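Local coordinates for dTDP Sugar Isomerase (Desulfovibrio desulfuricans subsp. desulfuricans str. G20, PDB 3EJK), which probably epimerises the C3' and C5' positions of dTDP-4-dehydro-6-deoxy-alpha-D-glucose to give dTDP-4-dehydro-beta-L-rhamnose, a step toward dTDP-L-rhamnose, at residues R29-E34 / V38-R43; V105-P110 / R114-P119. All coordinates share one frame; numbering follows the deposited sequence. Where two conformers were deposited one is given.

Contact 1 of 2, residues R29-E34 / V38-R43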
loop_
_atom_site.group_PDB
_atom_site.type_symbol
_atom_site.label_atom_id
_atom_site.label_comp_id
_atom_site.label_asym_id
_atom_site.label_seq_id
_atom_site.Cartn_x
_atom_site.Cartn_y
_atom_site.Cartn_z
ATOM N N ARG A 29 11.049 -7.937 2.248
ATOM C CA ARG A 29 11.596 -7.783 3.594
ATOM C C ARG A 29 10.627 -7.118 4.537
ATOM O O ARG A 29 9.906 -6.192 4.170
ATOM C CB ARG A 29 12.883 -6.960 3.583
ATOM C CG ARG A 29 13.835 -7.349 4.692
ATOM C CD ARG A 29 14.950 -6.341 4.852
ATOM N NE ARG A 29 15.437 -5.863 3.562
ATOM C CZ ARG A 29 16.221 -4.799 3.421
ATOM N NH1 ARG A 29 16.598 -4.121 4.500
ATOM N NH2 ARG A 29 16.620 -4.407 2.214
ATOM N N GLN A 30 10.605 -7.643 5.755
ATOM C CA GLN A 30 9.866 -7.025 6.869
ATOM C C GLN A 30 10.924 -6.540 7.859
ATOM O O GLN A 30 11.683 -7.334 8.419
ATOM C CB GLN A 30 8.903 -8.011 7.546
ATOM C CG GLN A 30 7.925 -8.702 6.586
ATOM C CD GLN A 30 7.051 -9.756 7.262
ATOM O OE1 GLN A 30 6.324 -9.477 8.217
ATOM N NE2 GLN A 30 7.116 -10.973 6.757
ATOM N N ILE A 31 11.007 -5.231 8.047
ATOM C CA ILE A 31 11.996 -4.670 8.947
ATOM C C ILE A 31 11.381 -4.515 10.350
ATOM O O ILE A 31 10.392 -3.810 10.530
ATOM C CB ILE A 31 12.551 -3.305 8.469
ATOM C CG1 ILE A 31 12.958 -3.354 6.993
ATOM C CG2 ILE A 31 13.724 -2.856 9.344
ATOM C CD1 ILE A 31 13.804 -4.537 6.644
ATOM N N PRO A 32 11.947 -5.200 11.345
ATOM C CA PRO A 32 11.369 -4.996 12.662
ATOM C C PRO A 32 11.637 -3.603 13.166
ATOM O O PRO A 32 12.686 -3.036 12.890
ATOM C CB PRO A 32 12.102 -6.019 13.543
ATOM C CG PRO A 32 12.789 -6.962 12.587
ATOM C CD PRO A 32 13.043 -6.183 11.351
ATOM N N ALA A 33 10.654 -3.062 13.876
ATOM C CA ALA A 33 10.748 -1.723 14.461
ATOM C C ALA A 33 9.722 -1.488 15.567
ATOM O O ALA A 33 8.631 -2.054 15.565
ATOM C CB ALA A 33 10.581 -0.686 13.370
ATOM N N GLU A 34 10.085 -0.643 16.517
ATOM C CA GLU A 34 9.168 -0.336 17.631
ATOM C C GLU A 34 7.906 0.322 17.110
ATOM O O GLU A 34 7.945 1.249 16.333
ATOM C CB GLU A 34 9.837 0.504 18.698
ATOM C CG GLU A 34 10.718 -0.314 19.646
ATOM C CD GLU A 34 9.913 -1.127 20.700
ATOM O OE1 GLU A 34 8.737 -1.442 20.488
ATOM O OE2 GLU A 34 10.471 -1.459 21.750
ATOM N N VAL A 38 8.140 -2.335 9.411
ATOM C CA VAL A 38 8.174 -1.701 8.092
ATOM C C VAL A 38 8.168 -2.838 7.080
ATOM O O VAL A 38 8.951 -3.804 7.168
ATOM C CB VAL A 38 9.409 -0.813 7.916
ATOM C CG1 VAL A 38 9.575 -0.388 6.483
ATOM C CG2 VAL A 38 9.336 0.398 8.867
ATOM N N LEU A 39 7.248 -2.727 6.141
ATOM C CA LEU A 39 7.063 -3.734 5.118
ATOM C C LEU A 39 7.399 -3.201 3.745
ATOM O O LEU A 39 6.765 -2.274 3.246
ATOM C CB LEU A 39 5.621 -4.215 5.139
ATOM C CG LEU A 39 5.077 -4.579 6.520
ATOM C CD1 LEU A 39 3.588 -4.846 6.462
ATOM C CD2 LEU A 39 5.860 -5.781 7.054
ATOM N N HIS A 40 8.405 -3.803 3.128
ATOM C CA HIS A 40 8.775 -3.386 1.780
ATOM C C HIS A 40 7.810 -3.884 0.730
ATOM O O HIS A 40 7.043 -4.815 0.932
ATOM C CB HIS A 40 10.177 -3.820 1.365
ATOM C CG HIS A 40 11.261 -3.079 2.073
ATOM N ND1 HIS A 40 12.582 -3.450 2.009
ATOM C CD2 HIS A 40 11.208 -2.020 2.912
ATOM C CE1 HIS A 40 13.310 -2.611 2.726
ATOM N NE2 HIS A 40 12.496 -1.746 3.304
HETATM N N MSE A 41 7.880 -3.210 -0.402
HETATM C CA MSE A 41 7.128 -3.613 -1.575
HETATM C C MSE A 41 7.950 -3.500 -2.864
HETATM O O MSE A 41 8.255 -4.505 -3.529
HETATM C CB MSE A 41 5.827 -2.830 -1.728
HETATM C CG MSE A 41 5.001 -3.440 -2.820
HETATM SE SE MSE A 41 3.307 -2.592 -3.133
HETATM C CE MSE A 41 2.617 -3.776 -4.599
ATOM N N LEU A 42 8.313 -2.269 -3.200
ATOM C CA LEU A 42 9.038 -2.030 -4.446
ATOM C C LEU A 42 9.849 -0.755 -4.436
ATOM O O LEU A 42 9.446 0.263 -3.878
ATOM C CB LEU A 42 8.009 -1.969 -5.591
ATOM C CG LEU A 42 8.370 -2.235 -7.045
ATOM C CD1 LEU A 42 8.987 -3.630 -7.228
ATOM C CD2 LEU A 42 7.073 -2.055 -7.858
ATOM N N ARG A 43 11.019 -0.863 -5.043
ATOM C CA ARG A 43 11.924 0.261 -5.243
ATOM C C ARG A 43 12.212 0.419 -6.725
ATOM O O ARG A 43 12.015 -0.500 -7.522
ATOM C CB ARG A 43 13.262 0.054 -4.545
ATOM C CG ARG A 43 13.272 0.263 -3.070
ATOM C CD ARG A 43 14.529 -0.366 -2.535
ATOM N NE ARG A 43 15.759 0.241 -3.046
ATOM C CZ ARG A 43 16.484 1.122 -2.353
ATOM N NH1 ARG A 43 16.085 1.488 -1.153
ATOM N NH2 ARG A 43 17.604 1.641 -2.846
#
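One face of the Arg29 guanidinium is met by His40 CE1, which lies over the centre of the group, 3.7 Å from Arg29 CZ. The two planes are 71° apart, far from a parallel stack, and Arg29 NH2 lies in the plane of the ring at its edge. The pair lies on the beta hairpin of strands 24-31 and 38-43, on the side away from the turn; the two strands run antiparallel as part of the larger sheet of this cupin-family chain. His40 also approaches Ile31 CG1 obliquely, and its NE2 makes a weak hydrogen bond to a bound glycerol, probably from the crystallisation liquor.

The backbones are held by three hydrogen bonds. Ile31 and Val38 form a hydrogen-bonded pair in which each N-H is donated to the other's carbonyl oxygen, Ile31 N to Val38 O at 2.7 Å and Val38 N to Ile31 O at 2.9 Å. Their side chains share one face of the sheet and meet at the branch points, CB of Ile31 lying 4.0 Å from CB of Val38. On the opposite face, the non-hydrogen-bonded pair Gln30 and Leu39 run alongside each other, Gln30 with its CG anti to the carbonyl carbon (chi1 -54°), and Leu39 CD2 reaches Gln30 CG at 3.6 Å. Strand 38-43 also pairs antiparallel with a strand of the second subunit, so the sheet continues across the dimer interface, where Val38 packs on Tyr56 of that subunit. The third bond, His40 N to Arg29 O at 3.0 Å, is nearly straight, with an N-H...O angle of 169°.

Contact 2 of 2, residues V105-P110 / R114-P119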
loop_
_atom_site.group_PDB
_atom_site.type_symbol
_atom_site.label_atom_id
_atom_site.label_comp_id
_atom_site.label_asym_id
_atom_site.label_seq_id
_atom_site.Cartn_x
_atom_site.Cartn_y
_atom_site.Cartn_z
ATOM N N VAL A 105 -1.407 -19.455 -5.221
ATOM C CA VAL A 105 -0.487 -18.850 -4.276
ATOM C C VAL A 105 -1.228 -18.237 -3.101
ATOM O O VAL A 105 -2.370 -17.793 -3.211
ATOM C CB VAL A 105 0.415 -17.791 -4.980
ATOM C CG1 VAL A 105 1.078 -16.892 -3.968
ATOM C CG2 VAL A 105 1.448 -18.497 -5.894
ATOM N N THR A 106 -0.545 -18.265 -1.985
ATOM C CA THR A 106 -1.004 -17.700 -0.711
ATOM C C THR A 106 -0.146 -16.483 -0.448
ATOM O O THR A 106 1.098 -16.557 -0.525
ATOM C CB THR A 106 -0.841 -18.716 0.454
ATOM O OG1 THR A 106 -1.780 -19.783 0.275
ATOM C CG2 THR A 106 -1.090 -18.053 1.811
ATOM N N LEU A 107 -0.805 -15.364 -0.161
ATOM C CA LEU A 107 -0.113 -14.107 0.134
ATOM C C LEU A 107 -0.575 -13.517 1.448
ATOM O O LEU A 107 -1.779 -13.384 1.712
ATOM C CB LEU A 107 -0.316 -13.068 -0.976
ATOM C CG LEU A 107 0.289 -13.367 -2.355
ATOM C CD1 LEU A 107 -0.042 -12.235 -3.319
ATOM C CD2 LEU A 107 1.808 -13.573 -2.271
ATOM N N GLY A 108 0.413 -13.154 2.256
ATOM C CA GLY A 108 0.176 -12.562 3.579
ATOM C C GLY A 108 1.159 -12.963 4.657
ATOM O O GLY A 108 1.845 -13.976 4.585
ATOM N N ARG A 109 1.208 -12.097 5.652
ATOM C CA ARG A 109 2.049 -12.249 6.832
ATOM C C ARG A 109 1.520 -13.336 7.749
ATOM O O ARG A 109 0.324 -13.567 7.802
ATOM C CB ARG A 109 2.146 -10.923 7.597
ATOM C CG ARG A 109 2.893 -9.872 6.832
ATOM C CD ARG A 109 3.229 -8.718 7.764
ATOM N NE ARG A 109 2.107 -7.831 7.891
ATOM C CZ ARG A 109 1.848 -7.065 8.936
ATOM N NH1 ARG A 109 2.595 -7.106 10.025
ATOM N NH2 ARG A 109 0.798 -6.284 8.887
ATOM N N PRO A 110 2.420 -13.964 8.517
ATOM C CA PRO A 110 3.797 -13.500 8.461
ATOM C C PRO A 110 4.730 -14.328 7.616
ATOM O O PRO A 110 5.863 -13.917 7.373
ATOM C CB PRO A 110 4.248 -13.660 9.902
ATOM C CG PRO A 110 3.554 -14.904 10.339
ATOM C CD PRO A 110 2.205 -14.893 9.638
ATOM N N ARG A 114 5.168 -11.931 0.242
ATOM C CA ARG A 114 5.894 -11.908 -1.027
ATOM C C ARG A 114 5.219 -11.045 -2.056
ATOM O O ARG A 114 4.070 -10.598 -1.891
ATOM C CB ARG A 114 5.988 -13.313 -1.575
ATOM C CG ARG A 114 6.590 -14.282 -0.548
ATOM C CD ARG A 114 6.616 -15.695 -1.053
ATOM N NE ARG A 114 7.426 -16.548 -0.183
ATOM C CZ ARG A 114 6.943 -17.451 0.668
ATOM N NH1 ARG A 114 5.641 -17.650 0.766
ATOM N NH2 ARG A 114 7.773 -18.176 1.416
ATOM N N LEU A 115 5.964 -10.834 -3.130
ATOM C CA LEU A 115 5.493 -10.041 -4.261
ATOM C C LEU A 115 5.173 -11.020 -5.397
ATOM O O LEU A 115 5.999 -11.835 -5.785
ATOM C CB LEU A 115 6.539 -9.027 -4.718
ATOM C CG LEU A 115 6.021 -7.955 -5.692
ATOM C CD1 LEU A 115 5.191 -6.986 -4.936
ATOM C CD2 LEU A 115 7.182 -7.210 -6.382
ATOM N N LEU A 116 3.943 -10.938 -5.871
ATOM C CA LEU A 116 3.431 -11.789 -6.956
ATOM C C LEU A 116 3.292 -10.975 -8.235
ATOM O O LEU A 116 2.577 -9.992 -8.290
ATOM C CB LEU A 116 2.059 -12.353 -6.577
ATOM C CG LEU A 116 1.265 -13.069 -7.669
ATOM C CD1 LEU A 116 2.078 -14.294 -8.110
ATOM C CD2 LEU A 116 -0.165 -13.437 -7.214
ATOM N N ARG A 117 4.021 -11.407 -9.253
ATOM C CA ARG A 117 3.969 -10.797 -10.574
ATOM C C ARG A 117 2.968 -11.562 -11.421
ATOM O O ARG A 117 3.065 -12.781 -11.553
ATOM C CB ARG A 117 5.361 -10.845 -11.232
ATOM C CG ARG A 117 5.376 -10.295 -12.635
ATOM C CD ARG A 117 6.713 -10.561 -13.322
ATOM N NE ARG A 117 6.756 -9.838 -14.581
ATOM C CZ ARG A 117 6.553 -10.383 -15.775
ATOM N NH1 ARG A 117 6.343 -11.682 -15.896
ATOM N NH2 ARG A 117 6.598 -9.614 -16.856
ATOM N N ILE A 118 1.979 -10.848 -11.959
ATOM C CA ILE A 118 0.967 -11.483 -12.820
ATOM C C ILE A 118 1.133 -10.895 -14.216
ATOM O O ILE A 118 0.880 -9.706 -14.428
ATOM C CB ILE A 118 -0.469 -11.237 -12.328
ATOM C CG1 ILE A 118 -0.642 -11.752 -10.900
ATOM C CG2 ILE A 118 -1.513 -11.948 -13.281
ATOM C CD1 ILE A 118 -1.997 -11.406 -10.287
ATOM N N PRO A 119 1.553 -11.714 -15.192
ATOM C CA PRO A 119 1.781 -11.054 -16.478
ATOM C C PRO A 119 0.499 -10.778 -17.261
ATOM O O PRO A 119 -0.573 -11.242 -16.878
ATOM C CB PRO A 119 2.696 -12.034 -17.231
ATOM C CG PRO A 119 2.597 -13.325 -16.526
ATOM C CD PRO A 119 1.941 -13.135 -15.196
HETATM O O HOH W 1 3.422 -17.693 -1.378
#
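Apolar packing carries most of this contact: Leu107 reaches across from strand 102-108 to strand 114-118, joining the two sheets of the cupin beta-sandwich face to face in the interior of the chain. The two methyls of Leu107 divide the work. CD1 lies 3.9 Å from CB of Leu116 and 4.1 Å from Leu116 CD2, the two leucine side chains crossing at about a right angle. CD2 instead rests near the start of strand 114-118, 3.8 Å from the carbonyl oxygen of Arg114 and 4.2 Å from Arg114 CB. In Leu116, chi1 (170°, CG anti to the backbone N) and chi2 (62°) together bring CD2 to the methyl that also meets CB. Phe78 and Val80 of strand 76-82 extend the apolar surroundings of Leu107, while Val87 and Leu18 touch Leu116.

Polar interactions across the gap run through solvent. The backbones belong to different sheets, and each bonds to its own neighbours, Leu107 with Ile85 and Leu116 with Phe78. The Arg114 guanidinium has other partners as well: NE is in a salt bridge with Glu27, and NH1 makes a weak hydrogen bond to Asn112. A single water completes the link between the strands, donating to Thr106 O at 2.7 Å and accepting a weak hydrogen bond from Arg114 NH1 at 3.1 Å.

Overall arrangement
Contacts 1 and 2 lie about 15 Å apart, centre to centre. Strand 24-31 of the hairpin neighbours strand 114-118 in the same sheet, so contact 1 extends the sheet that contact 2 packs against the other one. Direct touches join them at Arg109 and Pro110: Gln30 NE2 probably donates to Pro110 O at 3.3 Å, and Leu39 CD1 packs 3.6 Å from Arg109 NE. The centre of contact 1 is about 19 Å from that of the chain, the centre of contact 2 about 6 Å. A citrate and a glycerol, both probably from the crystallisation liquor, approach the Val38 and His40 side chains respectively to about 3 Å (nearest atoms). Arg109 also salt-bridges Glu59 of the second subunit.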